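Local coordinates for protein possible metal-dependent hydrolase (Veillonella parvula, PDB 3RPC) that probably hydrolyses an as yet unidentified substrate at a site holding two zinc ions, as a member of the metallo-beta-lactamase superfamily, at residues K20-L25 / E119-T124; Q47-V52 / D228-T233; V94-D99 / A147-G152; N185-N190 / P218-I223. One frame throughout, in Å; residues are numbered along the deposited sequence. Where two conformers were deposited one is given.

In the fold
From the N terminus, strand 22-26 of the first sheet enters contact 1, whose loop closes at the hairpin 119-124, the edge of the second sheet; the two sheets of the alpha-beta-beta-alpha sandwich thus meet there. Residues 47-52 open contact 2 inside that loop and find their partner only at 228-233, so contacts 1 and 2 cross. They lie on opposite sides of the chain's centre, about 31 Å apart between centres. Contact 3 opens at 94-99 and closes at 147-152, crossing contact 1 and nested within contact 2; it ties a helix start to a loop near zinc. Contact 4, also nested within contact 2, follows in series and pairs neighbouring strands of the second sheet.

Contact 1 of 4, residues K20-L25 / E119-T124; sequences KNTTFL and EFNGIT
T22 meets F120, N121 and I123 together, a strand residue set against the two arms and the turn of a beta hairpin. Its CB lies 3.5 Å from I123 CD1, a tight carbon pair, with the two side chains reaching toward each other tip to tip. From CB the branches part. CG2, anti to the backbone N (OG1 has chi1 -67°), runs to the edge of the F120 ring, in its plane, 3.8 Å from CE2. OG1 turns to the polar side, where N121 ND2 gives it a weak hydrogen bond of 3.4 Å. Threonine suits a place where one branch must pack against an aromatic and the other meet an amide. F24 extends the apolar part: its CE2 is 3.8 Å from I123 CD1, and its CE1 is 3.9 Å from F120 CD2 as the two phenylalanines slide past each other in opposite directions. Beyond them, F24 meets the ring of F155 and F120 stands edge-to-face with F93. The hairpin closes through a type I' turn from F120 to I123, in which N121 and G122 both have positive phi, a conformation asparagine and glycine adopt readily. This is sheet-on-sheet packing, as in the beta sandwich of the metallo-beta-lactamase fold.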
# COMPACT_ATOMS: atom_id res chain seq x y z
N LYS A 20 -18.79 -11.88 -18.21
CA LYS A 20 -19.99 -11.49 -18.94
C LYS A 20 -19.63 -11.18 -20.40
O LYS A 20 -19.01 -12.01 -21.07
CB LYS A 20 -20.68 -10.32 -18.24
CG LYS A 20 -21.56 -10.77 -17.07
CD LYS A 20 -21.61 -9.75 -15.94
CE LYS A 20 -22.74 -10.05 -14.95
NZ LYS A 20 -23.05 -11.50 -14.80
N ASN A 21 -20.01 -10.01 -20.90
CA ASN A 21 -19.70 -9.63 -22.27
C ASN A 21 -18.49 -8.71 -22.37
O ASN A 21 -18.25 -8.09 -23.41
CB ASN A 21 -20.90 -8.97 -22.95
CG ASN A 21 -22.11 -9.87 -23.02
OD1 ASN A 21 -23.22 -9.45 -22.70
ND2 ASN A 21 -21.90 -11.11 -23.44
N THR A 22 -17.71 -8.62 -21.30
CA THR A 22 -16.56 -7.74 -21.29
C THR A 22 -15.26 -8.54 -21.26
O THR A 22 -15.08 -9.39 -20.39
CB THR A 22 -16.59 -6.79 -20.08
OG1 THR A 22 -17.70 -5.89 -20.22
CG2 THR A 22 -15.30 -5.99 -19.98
N THR A 23 -14.37 -8.26 -22.20
CA THR A 23 -13.06 -8.90 -22.19
C THR A 23 -11.96 -7.88 -21.92
O THR A 23 -11.80 -6.92 -22.67
CB THR A 23 -12.79 -9.63 -23.51
OG1 THR A 23 -13.72 -10.71 -23.66
CG2 THR A 23 -11.37 -10.19 -23.54
N PHE A 24 -11.21 -8.10 -20.84
CA PHE A 24 -10.09 -7.26 -20.47
C PHE A 24 -8.79 -7.87 -20.98
O PHE A 24 -8.46 -9.01 -20.64
CB PHE A 24 -9.98 -7.15 -18.95
CG PHE A 24 -11.18 -6.53 -18.28
CD1 PHE A 24 -11.30 -5.15 -18.19
CD2 PHE A 24 -12.18 -7.33 -17.73
CE1 PHE A 24 -12.40 -4.57 -17.57
CE2 PHE A 24 -13.28 -6.75 -17.10
CZ PHE A 24 -13.39 -5.37 -17.02
N LEU A 25 -8.04 -7.10 -21.76
CA LEU A 25 -6.67 -7.46 -22.08
C LEU A 25 -5.79 -6.95 -20.95
O LEU A 25 -5.72 -5.75 -20.69
CB LEU A 25 -6.26 -6.84 -23.43
CG LEU A 25 -4.80 -7.03 -23.84
CD1 LEU A 25 -4.48 -8.50 -24.03
CD2 LEU A 25 -4.48 -6.25 -25.13
N GLU A 119 -16.38 1.36 -11.97
CA GLU A 119 -17.31 0.43 -12.58
C GLU A 119 -17.19 0.47 -14.09
O GLU A 119 -16.95 1.53 -14.68
CB GLU A 119 -18.75 0.74 -12.14
CG GLU A 119 -19.72 -0.40 -12.37
CD GLU A 119 -20.85 -0.42 -11.35
OE1 GLU A 119 -20.83 0.42 -10.43
OE2 GLU A 119 -21.74 -1.28 -11.48
N PHE A 120 -17.34 -0.68 -14.72
CA PHE A 120 -17.25 -0.77 -16.16
C PHE A 120 -18.17 -1.88 -16.63
O PHE A 120 -17.92 -3.05 -16.34
CB PHE A 120 -15.81 -1.06 -16.60
CG PHE A 120 -15.61 -1.06 -18.09
CD1 PHE A 120 -15.70 0.13 -18.81
CD2 PHE A 120 -15.34 -2.23 -18.78
CE1 PHE A 120 -15.52 0.14 -20.18
CE2 PHE A 120 -15.15 -2.22 -20.16
CZ PHE A 120 -15.25 -1.04 -20.86
N ASN A 121 -19.24 -1.52 -17.33
CA ASN A 121 -20.15 -2.52 -17.87
C ASN A 121 -20.63 -3.53 -16.84
O ASN A 121 -20.75 -4.73 -17.13
CB ASN A 121 -19.51 -3.24 -19.07
CG ASN A 121 -19.21 -2.30 -20.22
OD1 ASN A 121 -19.83 -1.25 -20.36
ND2 ASN A 121 -18.26 -2.69 -21.06
N GLY A 122 -20.92 -3.05 -15.64
CA GLY A 122 -21.46 -3.88 -14.57
C GLY A 122 -20.39 -4.58 -13.76
O GLY A 122 -20.70 -5.29 -12.81
N ILE A 123 -19.13 -4.39 -14.14
CA ILE A 123 -18.02 -5.02 -13.44
C ILE A 123 -17.31 -4.00 -12.58
O ILE A 123 -16.98 -2.91 -13.06
CB ILE A 123 -17.01 -5.62 -14.43
CG1 ILE A 123 -17.71 -6.64 -15.33
CG2 ILE A 123 -15.82 -6.24 -13.69
CD1 ILE A 123 -17.04 -6.82 -16.65
N THR A 124 -17.08 -4.34 -11.32
CA THR A 124 -16.36 -3.45 -10.43
C THR A 124 -14.89 -3.84 -10.39
O THR A 124 -14.55 -5.00 -10.16
CB THR A 124 -16.95 -3.48 -9.00
OG1 THR A 124 -18.33 -3.08 -9.06
CG2 THR A 124 -16.20 -2.53 -8.09

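Contact 2 of 4, residues Q47-V52 / D228-T233; sequences QRMPMV and DTVNHT
M51 N donates to T229 O across 2.9 Å, on a lone pair in the carbonyl plane. P50, preceded by a cis peptide bond, brings its CA to 3.4 Å from T229 O in a CH...O contact, while its ring CB packs at 3.5 Å on T229 CG2. On this buried side the selenomethionine M49 lies beside V230, pointing the same way, with CE 3.7 Å from V230 CG1. Its selenium is 3.4 Å from N231 OD1, an oxygen that accepts from F39 N; the ND2 of the same amide is bound by F43 O and T42 OG1, so asparagine suits this buried place. The other side is partly exposed. There M51 sets CG 3.2 Å from D228 O, and its bend at chi3 (44°) brings CE near V230 O. The long, flexible methionine chain, here with selenium for sulphur, suits this uneven surface of carbonyl groups. V52 packs loosely, CG2 4.1 Å from D228 O, and the D228 carboxylate leads away from 47-52 to a salt bridge with R237. This is loop-on-loop packing beside the dinuclear zinc site: the V230 side chain, four residues after the metal ligand H226, is about 6 Å from zinc.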
# COMPACT_ATOMS: atom_id res chain seq x y z
N GLN A 47 20.18 -13.78 -21.57
CA GLN A 47 19.10 -14.33 -22.37
C GLN A 47 18.18 -13.22 -22.90
O GLN A 47 17.75 -12.35 -22.14
CB GLN A 47 18.30 -15.34 -21.54
CG GLN A 47 17.09 -15.93 -22.25
CD GLN A 47 17.07 -17.44 -22.16
OE1 GLN A 47 17.07 -18.01 -21.07
NE2 GLN A 47 17.07 -18.10 -23.32
N ARG A 48 17.90 -13.26 -24.20
CA ARG A 48 17.01 -12.27 -24.80
C ARG A 48 15.55 -12.59 -24.46
O ARG A 48 15.23 -13.71 -24.06
CB ARG A 48 17.23 -12.22 -26.32
CG ARG A 48 18.65 -11.78 -26.70
CD ARG A 48 18.80 -11.51 -28.20
NE ARG A 48 17.89 -10.47 -28.67
CZ ARG A 48 18.11 -9.17 -28.55
NH1 ARG A 48 17.22 -8.30 -29.02
NH2 ARG A 48 19.21 -8.72 -27.96
N MSE A 49 14.68 -11.61 -24.63
CA MSE A 49 13.27 -11.76 -24.26
C MSE A 49 12.38 -10.96 -25.19
O MSE A 49 12.84 -10.00 -25.82
CB MSE A 49 13.05 -11.29 -22.81
CG MSE A 49 13.64 -9.93 -22.50
SE MSE A 49 13.12 -9.25 -20.75
CE MSE A 49 11.46 -8.38 -21.28
N PRO A 50 11.11 -11.35 -25.30
CA PRO A 50 10.53 -12.58 -24.74
C PRO A 50 11.12 -13.83 -25.37
O PRO A 50 11.49 -13.82 -26.55
CB PRO A 50 9.04 -12.45 -25.08
CG PRO A 50 9.00 -11.56 -26.27
CD PRO A 50 10.13 -10.60 -26.11
N MSE A 51 11.21 -14.92 -24.61
CA MSE A 51 11.89 -16.11 -25.11
C MSE A 51 11.02 -16.97 -26.02
O MSE A 51 11.53 -17.90 -26.66
CB MSE A 51 12.44 -16.94 -23.95
CG MSE A 51 11.38 -17.61 -23.14
SE MSE A 51 12.15 -18.44 -21.54
CE MSE A 51 13.32 -17.07 -20.96
N VAL A 52 9.73 -16.66 -26.10
CA VAL A 52 8.83 -17.36 -27.01
C VAL A 52 7.96 -16.33 -27.71
O VAL A 52 7.75 -15.25 -27.17
CB VAL A 52 7.92 -18.37 -26.28
CG1 VAL A 52 8.75 -19.46 -25.63
CG2 VAL A 52 7.06 -17.67 -25.23
N ASP A 228 8.35 -18.39 -17.97
CA ASP A 228 8.89 -18.91 -19.22
C ASP A 228 8.88 -17.86 -20.34
O ASP A 228 8.74 -18.22 -21.52
CB ASP A 228 8.10 -20.15 -19.68
CG ASP A 228 8.11 -21.29 -18.66
OD1 ASP A 228 8.83 -21.21 -17.65
OD2 ASP A 228 7.38 -22.28 -18.88
N THR A 229 9.06 -16.59 -20.00
CA THR A 229 9.01 -15.52 -21.00
C THR A 229 10.15 -14.52 -20.86
O THR A 229 10.93 -14.32 -21.80
CB THR A 229 7.67 -14.77 -20.96
OG1 THR A 229 6.59 -15.70 -21.02
CG2 THR A 229 7.57 -13.80 -22.15
N VAL A 230 10.24 -13.86 -19.70
CA VAL A 230 11.33 -12.91 -19.48
C VAL A 230 12.56 -13.64 -18.96
O VAL A 230 12.48 -14.80 -18.56
CB VAL A 230 10.93 -11.72 -18.56
CG1 VAL A 230 9.81 -10.89 -19.20
CG2 VAL A 230 10.52 -12.19 -17.16
N ASN A 231 13.71 -12.97 -18.99
CA ASN A 231 14.96 -13.65 -18.70
C ASN A 231 15.16 -13.99 -17.24
O ASN A 231 15.79 -15.00 -16.92
CB ASN A 231 16.15 -12.83 -19.18
CG ASN A 231 16.26 -11.51 -18.44
OD1 ASN A 231 15.54 -10.57 -18.75
ND2 ASN A 231 17.15 -11.44 -17.45
N HIS A 232 14.65 -13.14 -16.35
CA HIS A 232 15.05 -13.22 -14.94
C HIS A 232 14.10 -13.98 -14.01
O HIS A 232 14.35 -14.07 -12.82
CB HIS A 232 15.38 -11.83 -14.36
CG HIS A 232 14.24 -10.86 -14.37
ND1 HIS A 232 13.17 -10.97 -15.24
CD2 HIS A 232 14.00 -9.76 -13.62
CE1 HIS A 232 12.33 -9.97 -15.02
NE2 HIS A 232 12.81 -9.22 -14.05
N THR A 233 13.04 -14.56 -14.57
CA THR A 233 12.13 -15.38 -13.78
C THR A 233 12.76 -16.75 -13.54
O THR A 233 12.78 -17.62 -14.44
CB THR A 233 10.75 -15.47 -14.45
OG1 THR A 233 10.89 -15.59 -15.88
CG2 THR A 233 9.97 -14.22 -14.17

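Contact 3 of 4, residues V94-D99 / A147-G152; sequences VQNTAD and AGDAMG
Q95 and M151 bring the two backbones closest, CA to CA 6.2 Å, where the loop leading into helix 97-105 passes the irregular run from G148 to M151. The motif is an N-capped helix start: N96 is the N-cap of helix 97-105, its OD1 accepting from D99 N, nearly along the C=O axis. Asparagine suits the place because its short side chain can fold over the helix start and accept from the N-H three residues on, which has no helix carbonyl to bond. Q95 supplies the link across the contact. CG sits between the backbone N and the carbonyl carbon (chi1 72°), and beyond it the chain is extended, which carries the amide to the loop. NE2 gives a nearly straight bond, 167° at the hydrogen, to D149 O. The oxygen lies in the plane of the Q95 amide, yet the donor stands above the carbonyl plane of D149. The second N-H goes to D99 OD2 at 3.0 Å, so both hydrogens of NE2 are used and the amide is held in its rotation. The extended, unbranched chain of the selenomethionine M151 packs on Q95 CB and the backbone, SE 3.7 Å from Q95 CB and CE 3.7 Å from V94 C. D149 OD1 forms salt bridges with R181 and K177 of the second subunit. The A150 side chain is about 5 Å from a zinc ion, and Q95 also packs on the metal ligand H72. One water joins N96 and D149, accepting from N96 ND2 at 2.9 Å and donating to D149 OD2 at 2.7 Å.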
# COMPACT_ATOMS: atom_id res chain seq x y z
N VAL A 94 -5.57 2.11 -15.35
CA VAL A 94 -4.21 2.25 -14.85
C VAL A 94 -4.21 2.54 -13.35
O VAL A 94 -5.26 2.78 -12.76
CB VAL A 94 -3.46 3.38 -15.60
CG1 VAL A 94 -3.42 3.09 -17.10
CG2 VAL A 94 -4.09 4.74 -15.32
N GLN A 95 -3.03 2.49 -12.73
CA GLN A 95 -2.94 2.56 -11.26
C GLN A 95 -2.80 3.96 -10.66
O GLN A 95 -3.11 4.16 -9.49
CB GLN A 95 -1.76 1.71 -10.76
CG GLN A 95 -0.41 2.32 -11.08
CD GLN A 95 0.77 1.49 -10.58
OE1 GLN A 95 0.68 0.79 -9.56
NE2 GLN A 95 1.89 1.58 -11.29
N ASN A 96 -2.34 4.92 -11.45
CA ASN A 96 -2.02 6.23 -10.89
C ASN A 96 -1.88 7.27 -11.99
O ASN A 96 -1.96 6.95 -13.18
CB ASN A 96 -0.76 6.16 -10.00
CG ASN A 96 0.50 5.78 -10.77
OD1 ASN A 96 0.58 5.95 -11.98
ND2 ASN A 96 1.49 5.25 -10.05
N THR A 97 -1.70 8.52 -11.58
CA THR A 97 -1.62 9.62 -12.53
C THR A 97 -0.39 9.52 -13.44
O THR A 97 -0.47 9.84 -14.63
CB THR A 97 -1.63 10.97 -11.80
OG1 THR A 97 -2.86 11.09 -11.08
CG2 THR A 97 -1.52 12.12 -12.80
N ALA A 98 0.74 9.08 -12.90
CA ALA A 98 1.96 8.99 -13.70
C ALA A 98 1.77 8.04 -14.88
O ALA A 98 2.17 8.34 -16.01
CB ALA A 98 3.14 8.55 -12.85
N ASP A 99 1.14 6.90 -14.62
CA ASP A 99 0.89 5.93 -15.67
C ASP A 99 -0.15 6.48 -16.65
O ASP A 99 -0.04 6.25 -17.85
CB ASP A 99 0.45 4.57 -15.09
CG ASP A 99 1.61 3.81 -14.46
OD1 ASP A 99 2.73 4.36 -14.33
OD2 ASP A 99 1.39 2.65 -14.05
N ALA A 147 11.93 -0.69 -9.29
CA ALA A 147 10.81 -1.53 -8.88
C ALA A 147 9.48 -0.79 -8.97
O ALA A 147 8.52 -1.28 -9.57
CB ALA A 147 11.04 -2.05 -7.46
N GLY A 148 9.43 0.40 -8.36
CA GLY A 148 8.27 1.27 -8.44
C GLY A 148 6.99 0.73 -7.83
O GLY A 148 7.04 -0.14 -6.94
N ASP A 149 5.85 1.26 -8.27
CA ASP A 149 4.53 0.83 -7.82
C ASP A 149 3.92 -0.12 -8.83
O ASP A 149 4.15 0.01 -10.04
CB ASP A 149 3.57 2.02 -7.66
CG ASP A 149 3.90 2.88 -6.45
OD1 ASP A 149 4.66 2.45 -5.56
OD2 ASP A 149 3.36 4.01 -6.40
N ALA A 150 3.14 -1.08 -8.35
CA ALA A 150 2.42 -1.99 -9.24
C ALA A 150 1.19 -2.55 -8.54
O ALA A 150 1.31 -3.20 -7.51
CB ALA A 150 3.35 -3.12 -9.74
N MSE A 151 0.01 -2.27 -9.08
CA MSE A 151 -1.22 -2.66 -8.41
C MSE A 151 -1.62 -4.09 -8.75
O MSE A 151 -1.14 -4.68 -9.73
CB MSE A 151 -2.37 -1.72 -8.80
CG MSE A 151 -2.86 -1.89 -10.23
SE MSE A 151 -4.45 -0.81 -10.56
CE MSE A 151 -4.53 -1.05 -12.51
N GLY A 152 -2.51 -4.63 -7.93
CA GLY A 152 -3.34 -5.75 -8.33
C GLY A 152 -4.74 -5.21 -8.56
O GLY A 152 -5.02 -4.03 -8.32
O HOH W 1 0.85 4.66 -7.24

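Contact 4 of 4, residues N185-N190 / P218-I223; sequences NVIIMN and PEAKII
V186, I187 and I188 pair in parallel with K221, I222 and I223, the two strands of a beta-alpha-beta crossover through helix 207-216. The axes of the short segments approach to 4.7 Å, with 21° between their directions. Four backbone hydrogen bonds alternate between the strands: N185 O takes K221 N, K221 O takes I187 N, I187 O takes I223 N at 2.8 Å, and I223 O takes M189 N. Each of the four oxygens also receives a CA-H...O contact; V186 CA, for instance, is 3.3 Å from K221 O. Apolar packing follows on both faces. On that of V186, I188 and I223, the I223 CD1 methyl comes 3.9 Å from V186 CG1, the two side chains crossing obliquely. On that of I187 and I222, which helix 207-216 covers through M213, I187 CD1 reaches A220 CB at 3.7 Å. Beta-branched valine and isoleucine suit extended strands, and the short A220 lets that methyl pack on its CB. The selenomethionine M189, its SE set anti by chi2 (175°), brings SE 3.6 Å from I222 CG2. Side-chain polar contacts gather at the N185 end: N185 OD1 accepts from T162 N, and N185 ND2 donates to a water 2.9 Å away, which gives a weak bond to E219 O.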
# COMPACT_ATOMS: atom_id res chain seq x y z
N ASN A 185 -12.59 -15.87 -5.62
CA ASN A 185 -12.83 -17.26 -6.01
C ASN A 185 -11.81 -17.74 -7.04
O ASN A 185 -11.62 -18.94 -7.21
CB ASN A 185 -14.24 -17.39 -6.58
CG ASN A 185 -15.29 -16.76 -5.68
OD1 ASN A 185 -15.87 -15.74 -6.02
ND2 ASN A 185 -15.51 -17.36 -4.52
N VAL A 186 -11.18 -16.79 -7.72
CA VAL A 186 -10.13 -17.07 -8.71
C VAL A 186 -8.96 -16.15 -8.41
O VAL A 186 -9.17 -14.94 -8.23
CB VAL A 186 -10.63 -16.82 -10.15
CG1 VAL A 186 -9.51 -17.07 -11.17
CG2 VAL A 186 -11.84 -17.70 -10.45
N ILE A 187 -7.76 -16.69 -8.34
CA ILE A 187 -6.59 -15.90 -7.97
C ILE A 187 -5.48 -16.10 -8.99
O ILE A 187 -4.94 -17.20 -9.11
CB ILE A 187 -6.11 -16.29 -6.55
CG1 ILE A 187 -7.27 -16.14 -5.55
CG2 ILE A 187 -4.88 -15.47 -6.14
CD1 ILE A 187 -6.94 -16.66 -4.15
N ILE A 188 -5.16 -15.04 -9.72
CA ILE A 188 -4.16 -15.10 -10.78
C ILE A 188 -2.87 -14.51 -10.21
O ILE A 188 -2.83 -13.33 -9.86
CB ILE A 188 -4.62 -14.31 -12.02
CG1 ILE A 188 -5.94 -14.87 -12.54
CG2 ILE A 188 -3.56 -14.36 -13.11
CD1 ILE A 188 -6.62 -13.96 -13.56
N MSE A 189 -1.83 -15.34 -10.12
CA MSE A 189 -0.59 -15.00 -9.42
C MSE A 189 0.61 -15.00 -10.35
O MSE A 189 0.73 -15.88 -11.21
CB MSE A 189 -0.30 -16.04 -8.33
CG MSE A 189 -1.44 -16.33 -7.39
SE MSE A 189 -0.92 -17.78 -6.18
CE MSE A 189 0.62 -16.95 -5.31
N ASN A 190 1.50 -14.03 -10.18
CA ASN A 190 2.74 -13.95 -10.94
C ASN A 190 3.83 -14.68 -10.16
O ASN A 190 4.37 -14.16 -9.19
CB ASN A 190 3.12 -12.49 -11.17
CG ASN A 190 2.16 -11.80 -12.13
OD1 ASN A 190 1.45 -12.48 -12.89
ND2 ASN A 190 2.13 -10.47 -12.12
N PRO A 218 -8.48 -22.22 0.45
CA PRO A 218 -8.55 -23.62 0.00
C PRO A 218 -9.58 -23.89 -1.09
O PRO A 218 -9.50 -24.92 -1.76
CB PRO A 218 -8.95 -24.38 1.28
CG PRO A 218 -8.62 -23.47 2.39
CD PRO A 218 -8.79 -22.08 1.88
N GLU A 219 -10.55 -22.99 -1.27
CA GLU A 219 -11.58 -23.22 -2.28
C GLU A 219 -11.37 -22.42 -3.55
O GLU A 219 -12.13 -22.56 -4.51
CB GLU A 219 -12.96 -22.94 -1.70
CG GLU A 219 -13.36 -23.92 -0.61
CD GLU A 219 -14.18 -23.27 0.49
OE1 GLU A 219 -13.77 -23.34 1.67
OE2 GLU A 219 -15.24 -22.68 0.18
N ALA A 220 -10.34 -21.57 -3.57
CA ALA A 220 -10.10 -20.72 -4.73
C ALA A 220 -9.44 -21.50 -5.85
O ALA A 220 -8.69 -22.46 -5.61
CB ALA A 220 -9.25 -19.51 -4.35
N LYS A 221 -9.72 -21.09 -7.08
CA LYS A 221 -9.02 -21.60 -8.24
C LYS A 221 -7.80 -20.70 -8.44
O LYS A 221 -7.94 -19.52 -8.75
CB LYS A 221 -9.91 -21.55 -9.48
CG LYS A 221 -9.26 -22.10 -10.72
CD LYS A 221 -10.17 -23.10 -11.41
CE LYS A 221 -11.47 -22.44 -11.87
NZ LYS A 221 -12.48 -23.45 -12.27
N ILE A 222 -6.62 -21.25 -8.21
CA ILE A 222 -5.40 -20.48 -8.39
C ILE A 222 -4.85 -20.69 -9.80
O ILE A 222 -4.85 -21.81 -10.32
CB ILE A 222 -4.38 -20.88 -7.33
CG1 ILE A 222 -4.92 -20.46 -5.95
CG2 ILE A 222 -3.04 -20.25 -7.63
CD1 ILE A 222 -4.36 -21.24 -4.79
N ILE A 223 -4.40 -19.60 -10.42
CA ILE A 223 -3.84 -19.66 -11.77
C ILE A 223 -2.47 -19.01 -11.71
O ILE A 223 -2.36 -17.82 -11.42
CB ILE A 223 -4.74 -18.91 -12.78
CG1 ILE A 223 -6.13 -19.55 -12.81
CG2 ILE A 223 -4.12 -18.95 -14.18
CD1 ILE A 223 -7.17 -18.81 -13.69
O HOH W 2 -14.04 -19.83 -3.99